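Local coordinates for protein vaginolysin (Gardnerella vaginalis, PDB 5IMY) that probably binds cholesterol in host membranes and lyses cells as a secreted pore-forming toxin of the cholesterol-dependent cytolysin family, at residues A[115-120]-A[131-136]. Residues are numbered along the deposited sequence; the frame is centred on the assembly and turned at random.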
loop_
_atom_site.group_PDB
_atom_site.type_symbol
_atom_site.label_atom_id
_atom_site.label_comp_id
_atom_site.label_asym_id
_atom_site.label_seq_id
_atom_site.Cartn_x
_atom_site.Cartn_y
_atom_site.Cartn_z
ATOM N N PRO A 115 59.616 -17.894 -6.493
ATOM C CA PRO A 115 59.524 -17.063 -5.290
ATOM C C PRO A 115 58.525 -15.934 -5.486
ATOM O O PRO A 115 58.249 -15.506 -6.609
ATOM C CB PRO A 115 60.950 -16.530 -5.112
ATOM C CG PRO A 115 61.811 -17.536 -5.790
ATOM C CD PRO A 115 61.008 -18.047 -6.951
ATOM N N ILE A 116 57.977 -15.454 -4.373
ATOM C CA ILE A 116 56.975 -14.400 -4.394
ATOM C C ILE A 116 57.215 -13.478 -3.208
ATOM O O ILE A 116 57.641 -13.914 -2.134
ATOM C CB ILE A 116 55.543 -14.983 -4.375
ATOM C CG1 ILE A 116 54.504 -13.881 -4.562
ATOM C CG2 ILE A 116 55.286 -15.754 -3.083
ATOM C CD1 ILE A 116 53.227 -14.380 -5.200
ATOM N N THR A 117 56.951 -12.191 -3.411
ATOM C CA THR A 117 57.189 -11.168 -2.400
ATOM C C THR A 117 55.867 -10.733 -1.788
ATOM O O THR A 117 54.945 -10.334 -2.507
ATOM C CB THR A 117 57.915 -9.960 -2.997
ATOM O OG1 THR A 117 59.194 -10.365 -3.498
ATOM C CG2 THR A 117 58.108 -8.870 -1.944
ATOM N N LEU A 118 55.786 -10.803 -0.466
ATOM C CA LEU A 118 54.621 -10.363 0.282
ATOM C C LEU A 118 54.907 -9.024 0.947
ATOM O O LEU A 118 56.058 -8.667 1.212
ATOM C CB LEU A 118 54.235 -11.391 1.345
ATOM C CG LEU A 118 54.199 -12.845 0.879
ATOM C CD1 LEU A 118 53.778 -13.745 2.023
ATOM C CD2 LEU A 118 53.269 -13.008 -0.313
ATOM N N SER A 119 53.838 -8.284 1.225
ATOM C CA SER A 119 53.952 -7.019 1.928
ATOM C C SER A 119 52.804 -6.877 2.914
ATOM O O SER A 119 51.698 -7.370 2.681
ATOM C CB SER A 119 53.942 -5.827 0.972
ATOM O OG SER A 119 53.786 -4.637 1.711
ATOM N N VAL A 120 53.084 -6.185 4.014
ATOM C CA VAL A 120 52.105 -5.925 5.060
ATOM C C VAL A 120 51.992 -4.418 5.236
ATOM O O VAL A 120 53.001 -3.704 5.222
ATOM C CB VAL A 120 52.493 -6.615 6.385
ATOM C CG1 VAL A 120 53.783 -6.029 6.951
ATOM C CG2 VAL A 120 51.360 -6.518 7.391
ATOM N N ALA A 131 58.262 -5.809 3.645
ATOM C CA ALA A 131 58.095 -6.904 2.704
ATOM C C ALA A 131 59.062 -8.033 3.029
ATOM O O ALA A 131 60.104 -7.832 3.660
ATOM C CB ALA A 131 58.315 -6.436 1.259
ATOM N N VAL A 132 58.694 -9.234 2.592
ATOM C CA VAL A 132 59.535 -10.416 2.743
ATOM C C VAL A 132 59.310 -11.310 1.536
ATOM O O VAL A 132 58.191 -11.418 1.026
ATOM C CB VAL A 132 59.234 -11.175 4.054
ATOM C CG1 VAL A 132 57.744 -11.461 4.178
ATOM C CG2 VAL A 132 60.034 -12.472 4.128
ATOM N N THR A 133 60.380 -11.949 1.081
ATOM C CA THR A 133 60.305 -12.898 -0.015
ATOM C C THR A 133 60.140 -14.307 0.537
ATOM O O THR A 133 60.747 -14.666 1.550
ATOM C CB THR A 133 61.561 -12.813 -0.887
ATOM O OG1 THR A 133 61.588 -11.548 -1.559
ATOM C CG2 THR A 133 61.596 -13.934 -1.922
ATOM N N VAL A 134 59.306 -15.099 -0.132
ATOM C CA VAL A 134 59.082 -16.495 0.222
ATOM C C VAL A 134 59.539 -17.351 -0.949
ATOM O O VAL A 134 58.968 -17.267 -2.043
ATOM C CB VAL A 134 57.609 -16.771 0.561
ATOM C CG1 VAL A 134 57.431 -18.218 1.009
ATOM C CG2 VAL A 134 57.116 -15.808 1.636
ATOM N N GLN A 135 60.565 -18.168 -0.720
ATOM C CA GLN A 135 61.049 -19.098 -1.735
ATOM C C GLN A 135 60.094 -20.285 -1.807
ATOM O O GLN A 135 59.959 -21.033 -0.836
ATOM C CB GLN A 135 62.463 -19.576 -1.403
ATOM C CG GLN A 135 63.398 -18.521 -0.821
ATOM C CD GLN A 135 63.863 -17.512 -1.850
ATOM O OE1 GLN A 135 63.884 -17.791 -3.050
ATOM N NE2 GLN A 135 64.242 -16.329 -1.384
ATOM N N ARG A 136 59.430 -20.458 -2.942
ATOM C CA ARG A 136 58.428 -21.510 -3.064
ATOM C C ARG A 136 57.331 -21.280 -2.027
ATOM O O ARG A 136 57.418 -21.801 -0.908
ATOM C CB ARG A 136 59.058 -22.895 -2.873
ATOM C CG ARG A 136 58.245 -24.091 -3.410
ATOM C CD ARG A 136 56.787 -23.751 -3.740
ATOM N NE ARG A 136 55.999 -24.903 -4.169
ATOM C CZ ARG A 136 56.178 -25.546 -5.315
ATOM N NH1 ARG A 136 55.410 -26.576 -5.634
ATOM N NH2 ARG A 136 57.143 -25.178 -6.140
#
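The flat carboxamide of Gln135 reaches the pyrrolidine ring of Pro115 through OE1, which lies 3.4 Å from Pro115 CG; Val134 O comes close to the CB of the same ring. Gln135 CB points away from 115-120, but the bend at chi2 (-73°) turns CD back towards the proline. The paired backbones separate two unlike faces. One carries Thr117, Thr133, Ser119 and Ala131. Here Thr117 OG1 and Thr133 OG1 meet in a weak hydrogen bond at 3.3 Å, with each OG1 anti to its own carbonyl carbon, while Thr117 CG2 lies 4.0 Å from Ala131 CB. The other face is apolar: Leu118 CD1 touches Val134 CG2 at 3.9 Å, with Ile116 CG2 against Val134 CB and Val132 completing the row. Helix 139-158 packs on this side, Val142 against Leu118, Ala145 against Val134 and Leu149 against Val132. Two reciprocal hydrogen-bonded pairs hold the strands. Ile116 and Val134 exchange both backbone bonds, Val134 N lying 2.9 Å from Ile116 O. Leu118 and Val132 do the same, with Leu118 N 2.9 Å from Val132 O. Strand 116-120 also pairs with 208-223, which joins the unit to the larger antiparallel sheet of the cytolysin. The arrangement is that of an amphipathic antiparallel beta hairpin, its apolar face packed against the helix that follows.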